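Local coordinates for protein transcriptional regulator, MarR family (PDB 3CDH) that probably binds DNA through a winged helix-turn-helix domain and regulates transcription, at residues A30-H33 with D34-A38; P44-R47 with V48-L52; T75-V78 with D79-A83; D106-A109 with L110-L114. All coordinates share one frame; numbering follows the deposited sequence.

Overall arrangement
Four stretches, each within one helix, are followed here in chain order: contact 1 at the end of helix 17-38, contact 2 on helix 43-54, contact 3 on helix 71-84 and contact 4 near the start of helix 105-130. Contact 2 is the hub. Its centre lies about 14 Å from that of contact 1, 12 Å from contact 3 and 10 Å from contact 4, and it touches all three. Contacts 1 and 3 stay apart, about 10 Å between nearest atoms, and contacts 3 and 4 about 7 Å. Helix 43-54 thus ties the helix-turn-helix side of this MarR-type subunit, which includes helix 71-84, to the long helices 17-38 and 105-130.

Contact 1 of 4, residues A30-H33 with D34-A38; sequences AQFH and DHIRA
The last two turns of helix 17-38, one of the helices that frame the dimeric MarR fold, bring Phe-32 against both His-35 and Ile-36. CD1 of Ile-36 is placed over one face of the Phe-32 ring, though the modelled approach is too close to trust in detail. Against CE1 of Phe-32 comes CD2 of His-35, 3.8 Å away, the two ring planes turned 42° from each other with centroids 5.8 Å apart, an oblique pairing. Beyond the helix, Phe-32 meets Trp-46 and His-121 edge-to-face and also packs on Tyr-16 of the second subunit, placing it where helices 17-38, 43-54 and 105-130 and the dimer partner come together. Were Phe-32 an alanine, the rings of Trp-46 and His-121 would probably lose the aromatic surface they meet, and Tyr-16 of the second subunit its packing. The other side of the helix is polar and more exposed. In one of its two modelled conformers Arg-37 bends back at chi3 (-61°), NH2 reaching CB of His-33 at 3.5 Å with O of His-33 over one face of the guanidinium; in that conformer NH1 of Arg-37 also forms a salt bridge with OD1 of Asp-34 at 3.4 Å. Underneath, regular i to i+4 bonds hold the backbone, among them Arg-37 N to His-33 O at 2.9 Å and Ile-36 N to Phe-32 O at 3.0 Å.

Contact 2 of 4, residues P44-R47 with V48-L52; sequences PEWR and VLACL
Val-48 opens the second segment by hydrogen-bonding its N to O of Pro-44 at 3.0 Å, while its CG2 lies 3.7 Å from that same oxygen. Its CG1, anti to the backbone N (chi1 158°), packs on Met-81 of helix 71-84. Leu-49 follows, its N bonded to O of Glu-45 at 3.1 Å and its CG resting 3.5 Å from that oxygen; the isobutyl group also reaches Met-81, Ala-111 and Leu-114. The carboxylate of Glu-45 is turned elsewhere, to salt bridges with Arg-84 and Arg-42. Ala-50 meets an aromatic face: its CB stands over the six-membered ring of Trp-46, 3.8 Å from the centroid and 13° off the normal, a CH-pi contact made by a methyl group on an indole face. A serine in place of Trp-46 would probably leave the Ala-50 methyl without that face and open a gap against Phe-32, Leu-114 and Ala-118. Cys-51 bonds through its N to O of Arg-47 at 2.8 Å, and its side chain packs on Leu-63 and Leu-66 of helix 60-67. Arg-47 itself stretches out in full extension from CG to NE, and its NH1 is taken by O of Ser-67, with a glycerol molecule close by. Leu-52 turns to Val-101 and Leu-103 of the small sheet. With helices on several sides, a strand beside it and Phe-12, Val-13, Tyr-16 and Ala-22 of the second subunit against it, helix 43-54 is the buried central helix of a MarR-type winged helix-turn-helix domain.

Contact 3 of 4, residues T75-V78 with D79-A83; sequences TRIV and DQMDA
Asp-79 sits beside Thr-75 one turn earlier; their side chains run alongside each other with OD2 of Asp-79 4.0 Å from OG1 of Thr-75. The backbone join is closer: Asp-79 N donates to Thr-75 O at 2.8 Å. The carboxylate has its stronger partner elsewhere, since OD1 forms a salt bridge with Arg-89; OD2 of Asp-82 engages the same arginine, so one guanidinium serves both acids. Gln-80 N gives its main bond to Arg-76 O at 3.1 Å and a weak second one to Ile-77 O. Its side chain runs out extended, CG passing 3.3 Å from Arg-76 O, and its OE1 accepts from NH1 of Arg-42. Ile-77 O is also taken by Met-81 N at 3.1 Å, and Val-78 O by Asp-82 N at 2.9 Å. On the buried side CG2 of Ile-77 touches the selenium of selenomethionine Met-81 at 4.0 Å, and the Met-81 side chain bends at chi3 (78°). Packed through Ile-77 and Met-81 on helix 43-54 and through Val-78 on strand 87-89, helix 71-84 occupies the place of the recognition helix in a MarR-type helix-turn-helix, which in relatives enters the DNA major groove.

Contact 4 of 4, residues D106-A109 with L110-L114; sequences DGRA and LAESL
Arg-108 crosses Glu-112 at a slant, the CG of the arginine meeting OE2 of the glutamate at 3.5 Å. CG of Arg-108 lies anti to the backbone N (chi1 -169°) and the chain then bends at chi3, which brings OE2 to the edge of the guanidinium, near its plane. The charged atoms do not close up: NH1 of Arg-108 and OE2 of Glu-112 stand 4.1 Å apart, too far for a salt bridge, with the guanidinium and carboxylate planes 34° from each other. The arginine spends its N-H groups on the end of helix 43-54 and what follows, NH1 on O of Val-53 and NH2 weakly on O of Asn-55, so the acid probably contributes mainly a favourable field. Here begins the long helix 105-130, which follows the wing strand 100-103 in the MarR fold; Gly-107 N hydrogen-bonds to OG1 of Thr-104, which precedes the helix. On the inner side Leu-110 packs on Leu-49, Leu-114 on Gln-39 and Leu-41, and Ala-111 on Leu-103. The CB of Ala-111 also lies 3.4 Å from O of Gly-107, the carbonyl to which its own N bonds at 2.9 Å. Leu-110 N holds Asp-106 O at 3.0 Å, and Glu-112 N meets Arg-108 O at 3.0 Å.

Contact 1 of 4, residues A30-H33 with D34-A38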
loop_
_atom_site.group_PDB
_atom_site.type_symbol
_atom_site.label_atom_id
_atom_site.label_comp_id
_atom_site.label_asym_id
_atom_site.label_seq_id
_atom_site.Cartn_x
_atom_site.Cartn_y
_atom_site.Cartn_z
ATOM N N ALA B 30 -5.846 8.644 0.996
ATOM C CA ALA B 30 -7.176 8.681 1.617
ATOM C C ALA B 30 -8.094 9.750 1.009
ATOM O O ALA B 30 -9.225 9.443 0.595
ATOM C CB ALA B 30 -7.086 8.812 3.151
ATOM N N GLN B 31 -7.597 10.976 0.905
ATOM C CA GLN B 31 -8.468 12.049 0.452
ATOM C C GLN B 31 -8.905 11.850 -0.994
ATOM O O GLN B 31 -10.076 11.972 -1.325
ATOM C CB GLN B 31 -7.825 13.412 0.658
ATOM C CG GLN B 31 -8.810 14.571 0.870
ATOM C CD GLN B 31 -8.111 15.947 0.702
ATOM O OE1 GLN B 31 -7.564 16.507 1.680
ATOM N NE2 GLN B 31 -8.084 16.469 -0.555
ATOM N N PHE B 32 -7.978 11.500 -1.861
ATOM C CA PHE B 32 -8.354 11.257 -3.228
ATOM C C PHE B 32 -9.276 10.056 -3.381
ATOM O O PHE B 32 -10.202 10.080 -4.209
ATOM C CB PHE B 32 -7.142 11.099 -4.133
ATOM C CG PHE B 32 -7.486 11.226 -5.572
ATOM C CD1 PHE B 32 -8.009 12.428 -6.060
ATOM C CD2 PHE B 32 -7.373 10.140 -6.424
ATOM C CE1 PHE B 32 -8.385 12.552 -7.380
ATOM C CE2 PHE B 32 -7.738 10.258 -7.777
ATOM C CZ PHE B 32 -8.247 11.465 -8.249
ATOM N N HIS B 33 -9.022 9.006 -2.602
ATOM C CA HIS B 33 -9.904 7.864 -2.646
ATOM C C HIS B 33 -11.322 8.259 -2.208
ATOM O O HIS B 33 -12.289 7.817 -2.817
ATOM C CB HIS B 33 -9.338 6.658 -1.894
ATOM C CG HIS B 33 -8.123 6.048 -2.536
ATOM N ND1 HIS B 33 -7.393 5.041 -1.936
ATOM C CD2 HIS B 33 -7.496 6.310 -3.716
ATOM C CE1 HIS B 33 -6.376 4.707 -2.722
ATOM N NE2 HIS B 33 -6.410 5.465 -3.804
ATOM N N ASP B 34 -11.445 9.128 -1.207
ATOM C CA ASP B 34 -12.747 9.715 -0.835
ATOM C C ASP B 34 -13.500 10.285 -2.055
ATOM O O ASP B 34 -14.727 10.107 -2.210
ATOM C CB ASP B 34 -12.598 10.830 0.222
ATOM C CG ASP B 34 -12.077 10.327 1.572
ATOM O OD1 ASP B 34 -12.286 9.136 1.913
ATOM O OD2 ASP B 34 -11.459 11.145 2.307
ATOM N N HIS B 35 -12.740 10.966 -2.900
ATOM C CA HIS B 35 -13.256 11.612 -4.081
ATOM C C HIS B 35 -13.735 10.605 -5.121
ATOM O O HIS B 35 -14.834 10.739 -5.664
ATOM C CB HIS B 35 -12.187 12.541 -4.655
ATOM C CG HIS B 35 -12.614 13.266 -5.886
ATOM N ND1 HIS B 35 -13.672 14.146 -5.898
ATOM C CD2 HIS B 35 -12.135 13.237 -7.149
ATOM C CE1 HIS B 35 -13.838 14.619 -7.120
ATOM N NE2 HIS B 35 -12.908 14.094 -7.895
ATOM N N ILE B 36 -12.914 9.599 -5.397
ATOM C CA ILE B 36 -13.291 8.511 -6.297
ATOM C C ILE B 36 -14.596 7.848 -5.823
ATOM O O ILE B 36 -15.507 7.631 -6.621
ATOM C CB ILE B 36 -12.100 7.492 -6.421
ATOM C CG1 ILE B 36 -11.257 7.868 -7.603
ATOM C CG2 ILE B 36 -12.498 6.060 -6.711
ATOM C CD1 ILE B 36 -10.492 9.076 -7.378
ATOM N N ARG B 37 -14.657 7.536 -4.528
ATOM C CA ARG B 37 -15.797 6.873 -3.908
ATOM C C ARG B 37 -17.061 7.694 -4.183
ATOM O O ARG B 37 -18.068 7.157 -4.650
ATOM C CB ARG B 37 -15.543 6.702 -2.404
ATOM C CG ARG B 37 -16.269 5.527 -1.718
ATOM C CD ARG B 37 -15.540 5.011 -0.438
ATOM N NE ARG B 37 -14.192 4.528 -0.753
ATOM C CZ ARG B 37 -13.068 5.083 -0.300
ATOM N NH1 ARG B 37 -13.132 6.129 0.524
ATOM N NH2 ARG B 37 -11.881 4.586 -0.665
ATOM N N ALA B 38 -16.978 9.003 -3.942
ATOM C CA ALA B 38 -18.088 9.928 -4.183
ATOM C C ALA B 38 -18.560 9.940 -5.633
ATOM O O ALA B 38 -19.759 10.119 -5.898
ATOM C CB ALA B 38 -17.726 11.320 -3.745
#

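Contact 2 of 4, residues P44-R47 with V48-L52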
loop_
_atom_site.group_PDB
_atom_site.type_symbol
_atom_site.label_atom_id
_atom_site.label_comp_id
_atom_site.label_asym_id
_atom_site.label_seq_id
_atom_site.Cartn_x
_atom_site.Cartn_y
_atom_site.Cartn_z
ATOM N N PRO B 44 -9.593 0.357 -7.947
ATOM C CA PRO B 44 -8.980 -0.258 -9.123
ATOM C C PRO B 44 -9.472 0.361 -10.431
ATOM O O PRO B 44 -8.688 0.463 -11.384
ATOM C CB PRO B 44 -9.423 -1.717 -9.041
ATOM C CG PRO B 44 -9.895 -1.906 -7.682
ATOM C CD PRO B 44 -10.348 -0.611 -7.138
ATOM N N GLU B 45 -10.756 0.750 -10.496
ATOM C CA GLU B 45 -11.281 1.347 -11.731
ATOM C C GLU B 45 -10.533 2.638 -12.034
ATOM O O GLU B 45 -10.088 2.856 -13.152
ATOM C CB GLU B 45 -12.772 1.573 -11.660
ATOM C CG GLU B 45 -13.591 0.562 -12.423
ATOM C CD GLU B 45 -15.013 0.447 -11.909
ATOM O OE1 GLU B 45 -15.880 -0.178 -12.571
ATOM O OE2 GLU B 45 -15.282 0.974 -10.804
ATOM N N TRP B 46 -10.312 3.466 -11.026
ATOM C CA TRP B 46 -9.590 4.702 -11.268
ATOM C C TRP B 46 -8.162 4.436 -11.751
ATOM O O TRP B 46 -7.647 5.146 -12.633
ATOM C CB TRP B 46 -9.652 5.599 -10.035
ATOM C CG TRP B 46 -8.385 6.223 -9.660
ATOM C CD1 TRP B 46 -7.594 5.865 -8.614
ATOM C CD2 TRP B 46 -7.733 7.325 -10.298
ATOM N NE1 TRP B 46 -6.494 6.676 -8.545
ATOM C CE2 TRP B 46 -6.547 7.585 -9.566
ATOM C CE3 TRP B 46 -8.031 8.121 -11.404
ATOM C CZ2 TRP B 46 -5.648 8.595 -9.912
ATOM C CZ3 TRP B 46 -7.130 9.136 -11.758
ATOM C CH2 TRP B 46 -5.951 9.357 -11.016
ATOM N N ARG B 47 -7.529 3.411 -11.196
ATOM C CA ARG B 47 -6.162 3.123 -11.572
ATOM C C ARG B 47 -6.104 2.718 -13.029
ATOM O O ARG B 47 -5.203 3.158 -13.761
ATOM C CB ARG B 47 -5.558 2.054 -10.685
ATOM C CG ARG B 47 -5.356 2.553 -9.289
ATOM C CD ARG B 47 -4.812 1.497 -8.380
ATOM N NE ARG B 47 -4.439 2.062 -7.084
ATOM C CZ ARG B 47 -3.980 1.338 -6.057
ATOM N NH1 ARG B 47 -3.834 0.006 -6.173
ATOM N NH2 ARG B 47 -3.671 1.946 -4.915
ATOM N N VAL B 48 -7.065 1.905 -13.470
ATOM C CA VAL B 48 -7.104 1.545 -14.875
ATOM C C VAL B 48 -7.207 2.815 -15.716
ATOM O O VAL B 48 -6.449 2.973 -16.694
ATOM C CB VAL B 48 -8.242 0.617 -15.216
ATOM C CG1 VAL B 48 -8.561 0.703 -16.721
ATOM C CG2 VAL B 48 -7.877 -0.782 -14.812
ATOM N N LEU B 49 -8.113 3.720 -15.326
ATOM C CA LEU B 49 -8.240 5.001 -16.017
ATOM C C LEU B 49 -6.959 5.812 -15.961
ATOM O O LEU B 49 -6.512 6.364 -16.980
ATOM C CB LEU B 49 -9.398 5.821 -15.471
ATOM C CG LEU B 49 -10.787 5.218 -15.656
ATOM C CD1 LEU B 49 -11.745 6.084 -14.900
ATOM C CD2 LEU B 49 -11.203 5.120 -17.122
ATOM N N ALA B 50 -6.349 5.878 -14.783
ATOM C CA ALA B 50 -5.081 6.585 -14.667
ATOM C C ALA B 50 -4.019 5.994 -15.625
ATOM O O ALA B 50 -3.301 6.748 -16.314
ATOM C CB ALA B 50 -4.617 6.606 -13.240
ATOM N N CYS B 51 -3.947 4.665 -15.721
ATOM C CA CYS B 51 -2.965 4.051 -16.634
ATOM C C CYS B 51 -3.247 4.273 -18.089
ATOM O O CYS B 51 -2.327 4.232 -18.885
ATOM C CB CYS B 51 -2.881 2.549 -16.464
ATOM S SG CYS B 51 -2.344 2.085 -14.889
ATOM N N LEU B 52 -4.513 4.445 -18.453
ATOM C CA LEU B 52 -4.848 4.500 -19.873
ATOM C C LEU B 52 -4.946 5.908 -20.426
ATOM O O LEU B 52 -5.068 6.074 -21.625
ATOM C CB LEU B 52 -6.109 3.697 -20.193
ATOM C CG LEU B 52 -6.044 2.185 -20.009
ATOM C CD1 LEU B 52 -7.388 1.636 -20.306
ATOM C CD2 LEU B 52 -5.037 1.544 -20.918
#

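Contact 3 of 4, residues T75-V78 with D79-A83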
loop_
_atom_site.group_PDB
_atom_site.type_symbol
_atom_site.label_atom_id
_atom_site.label_comp_id
_atom_site.label_asym_id
_atom_site.label_seq_id
_atom_site.Cartn_x
_atom_site.Cartn_y
_atom_site.Cartn_z
ATOM N N THR B 75 -8.799 -8.584 -14.488
ATOM C CA THR B 75 -9.595 -8.779 -15.666
ATOM C C THR B 75 -11.098 -8.745 -15.378
ATOM O O THR B 75 -11.864 -8.258 -16.208
ATOM C CB THR B 75 -9.058 -9.944 -16.553
ATOM O OG1 THR B 75 -10.087 -10.887 -16.826
ATOM C CG2 THR B 75 -7.983 -10.636 -15.864
ATOM N N ARG B 76 -11.505 -9.184 -14.184
ATOM C CA ARG B 76 -12.888 -9.030 -13.763
ATOM C C ARG B 76 -13.235 -7.560 -13.783
ATOM O O ARG B 76 -14.281 -7.162 -14.335
ATOM C CB ARG B 76 -13.156 -9.662 -12.407
ATOM C CG ARG B 76 -13.543 -11.150 -12.547
ATOM C CD ARG B 76 -13.816 -11.893 -11.212
ATOM N NE ARG B 76 -12.786 -11.663 -10.172
ATOM C CZ ARG B 76 -11.802 -12.515 -9.833
ATOM N NH1 ARG B 76 -11.663 -13.686 -10.460
ATOM N NH2 ARG B 76 -10.939 -12.186 -8.862
ATOM N N ILE B 77 -12.311 -6.750 -13.268
ATOM C CA ILE B 77 -12.523 -5.319 -13.268
ATOM C C ILE B 77 -12.581 -4.730 -14.651
ATOM O O ILE B 77 -13.523 -3.984 -14.958
ATOM C CB ILE B 77 -11.555 -4.573 -12.378
ATOM C CG1 ILE B 77 -12.127 -4.622 -10.977
ATOM C CG2 ILE B 77 -11.490 -3.103 -12.768
ATOM C CD1 ILE B 77 -11.111 -4.705 -9.972
ATOM N N VAL B 78 -11.614 -5.068 -15.495
ATOM C CA VAL B 78 -11.626 -4.525 -16.821
ATOM C C VAL B 78 -12.900 -4.961 -17.517
ATOM O O VAL B 78 -13.529 -4.140 -18.162
ATOM C CB VAL B 78 -10.394 -4.915 -17.621
ATOM C CG1 VAL B 78 -10.601 -4.637 -19.098
ATOM C CG2 VAL B 78 -9.153 -4.156 -17.074
ATOM N N ASP B 79 -13.317 -6.220 -17.371
ATOM C CA ASP B 79 -14.573 -6.632 -18.005
ATOM C C ASP B 79 -15.755 -5.768 -17.604
ATOM O O ASP B 79 -16.646 -5.487 -18.426
ATOM C CB ASP B 79 -14.942 -8.053 -17.655
ATOM C CG ASP B 79 -14.012 -9.064 -18.265
ATOM O OD1 ASP B 79 -13.319 -8.768 -19.268
ATOM O OD2 ASP B 79 -13.976 -10.175 -17.702
ATOM N N GLN B 80 -15.785 -5.370 -16.341
ATOM C CA GLN B 80 -16.915 -4.584 -15.844
ATOM C C GLN B 80 -16.919 -3.209 -16.487
ATOM O O GLN B 80 -17.974 -2.711 -16.870
ATOM C CB GLN B 80 -16.873 -4.456 -14.329
ATOM C CG GLN B 80 -17.123 -5.739 -13.643
ATOM C CD GLN B 80 -16.960 -5.614 -12.146
ATOM O OE1 GLN B 80 -16.018 -4.968 -11.651
ATOM N NE2 GLN B 80 -17.897 -6.214 -11.404
HETATM N N MSE B 81 -15.734 -2.616 -16.603
HETATM C CA MSE B 81 -15.584 -1.347 -17.251
HETATM C C MSE B 81 -15.940 -1.435 -18.732
HETATM O O MSE B 81 -16.527 -0.523 -19.311
HETATM C CB MSE B 81 -14.165 -0.845 -17.054
HETATM C CG MSE B 81 -13.861 -0.556 -15.624
HETATM SE SE MSE B 81 -11.985 -0.047 -15.360
HETATM C CE MSE B 81 -12.034 1.784 -15.969
ATOM N N ASP B 82 -15.567 -2.539 -19.356
ATOM C CA ASP B 82 -15.950 -2.834 -20.721
ATOM C C ASP B 82 -17.468 -2.820 -20.803
ATOM O O ASP B 82 -18.001 -2.086 -21.613
ATOM C CB ASP B 82 -15.380 -4.191 -21.120
ATOM C CG ASP B 82 -15.416 -4.447 -22.627
ATOM O OD1 ASP B 82 -16.373 -4.020 -23.295
ATOM O OD2 ASP B 82 -14.476 -5.124 -23.144
ATOM N N ALA B 83 -18.171 -3.573 -19.960
ATOM C CA ALA B 83 -19.639 -3.645 -20.042
ATOM C C ALA B 83 -20.319 -2.283 -19.877
ATOM O O ALA B 83 -21.465 -2.051 -20.327
ATOM C CB ALA B 83 -20.171 -4.572 -19.001
#

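Contact 4 of 4, residues D106-A109 with L110-L114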
loop_
_atom_site.group_PDB
_atom_site.type_symbol
_atom_site.label_atom_id
_atom_site.label_comp_id
_atom_site.label_asym_id
_atom_site.label_seq_id
_atom_site.Cartn_x
_atom_site.Cartn_y
_atom_site.Cartn_z
ATOM N N ASP B 106 -15.925 8.061 -23.898
ATOM C CA ASP B 106 -16.446 8.328 -22.565
ATOM C C ASP B 106 -15.366 8.024 -21.540
ATOM O O ASP B 106 -15.111 8.838 -20.642
ATOM C CB ASP B 106 -17.727 7.520 -22.300
ATOM C CG ASP B 106 -18.862 7.884 -23.269
ATOM O OD1 ASP B 106 -19.113 9.091 -23.515
ATOM O OD2 ASP B 106 -19.504 6.951 -23.785
ATOM N N GLY B 107 -14.696 6.889 -21.723
ATOM C CA GLY B 107 -13.623 6.486 -20.839
ATOM C C GLY B 107 -12.585 7.575 -20.762
ATOM O O GLY B 107 -12.133 7.944 -19.672
ATOM N N ARG B 108 -12.236 8.117 -21.925
ATOM C CA ARG B 108 -11.170 9.092 -22.016
ATOM C C ARG B 108 -11.584 10.413 -21.374
ATOM O O ARG B 108 -10.769 11.092 -20.739
ATOM C CB ARG B 108 -10.744 9.253 -23.475
ATOM C CG ARG B 108 -9.473 10.051 -23.723
ATOM C CD ARG B 108 -8.914 9.795 -25.146
ATOM N NE ARG B 108 -8.071 8.585 -25.278
ATOM C CZ ARG B 108 -6.953 8.336 -24.567
ATOM N NH1 ARG B 108 -6.531 9.189 -23.624
ATOM N NH2 ARG B 108 -6.252 7.210 -24.771
ATOM N N ALA B 109 -12.853 10.764 -21.492
ATOM C CA ALA B 109 -13.324 12.012 -20.881
ATOM C C ALA B 109 -13.216 11.918 -19.360
ATOM O O ALA B 109 -12.770 12.862 -18.690
ATOM C CB ALA B 109 -14.754 12.326 -21.296
ATOM N N LEU B 110 -13.627 10.763 -18.833
ATOM C CA LEU B 110 -13.715 10.561 -17.416
ATOM C C LEU B 110 -12.306 10.523 -16.840
ATOM O O LEU B 110 -12.006 11.232 -15.870
ATOM C CB LEU B 110 -14.454 9.276 -17.133
ATOM C CG LEU B 110 -14.566 8.861 -15.666
ATOM C CD1 LEU B 110 -15.090 10.005 -14.780
ATOM C CD2 LEU B 110 -15.423 7.590 -15.507
ATOM N N ALA B 111 -11.441 9.725 -17.462
ATOM C CA ALA B 111 -10.045 9.658 -17.072
ATOM C C ALA B 111 -9.443 11.035 -17.055
ATOM O O ALA B 111 -8.691 11.381 -16.140
ATOM C CB ALA B 111 -9.270 8.770 -18.010
ATOM N N GLU B 112 -9.785 11.845 -18.050
ATOM C CA GLU B 112 -9.164 13.146 -18.095
ATOM C C GLU B 112 -9.567 14.003 -16.926
ATOM O O GLU B 112 -8.718 14.629 -16.301
ATOM C CB GLU B 112 -9.400 13.833 -19.408
ATOM C CG GLU B 112 -8.192 13.734 -20.304
ATOM C CD GLU B 112 -8.558 13.677 -21.787
ATOM O OE1 GLU B 112 -9.534 14.350 -22.235
ATOM O OE2 GLU B 112 -7.849 12.944 -22.514
ATOM N N SER B 113 -10.843 13.999 -16.576
ATOM C CA SER B 113 -11.230 14.859 -15.493
ATOM C C SER B 113 -10.740 14.326 -14.147
ATOM O O SER B 113 -10.351 15.106 -13.274
ATOM C CB SER B 113 -12.716 15.178 -15.526
ATOM O OG SER B 113 -13.435 14.221 -14.817
ATOM N N LEU B 114 -10.679 13.008 -13.994
ATOM C CA LEU B 114 -10.072 12.437 -12.797
ATOM C C LEU B 114 -8.584 12.721 -12.676
ATOM O O LEU B 114 -8.102 13.071 -11.602
ATOM C CB LEU B 114 -10.293 10.945 -12.750
ATOM C CG LEU B 114 -11.747 10.610 -12.510
ATOM C CD1 LEU B 114 -11.912 9.113 -12.537
ATOM C CD2 LEU B 114 -12.196 11.198 -11.190
#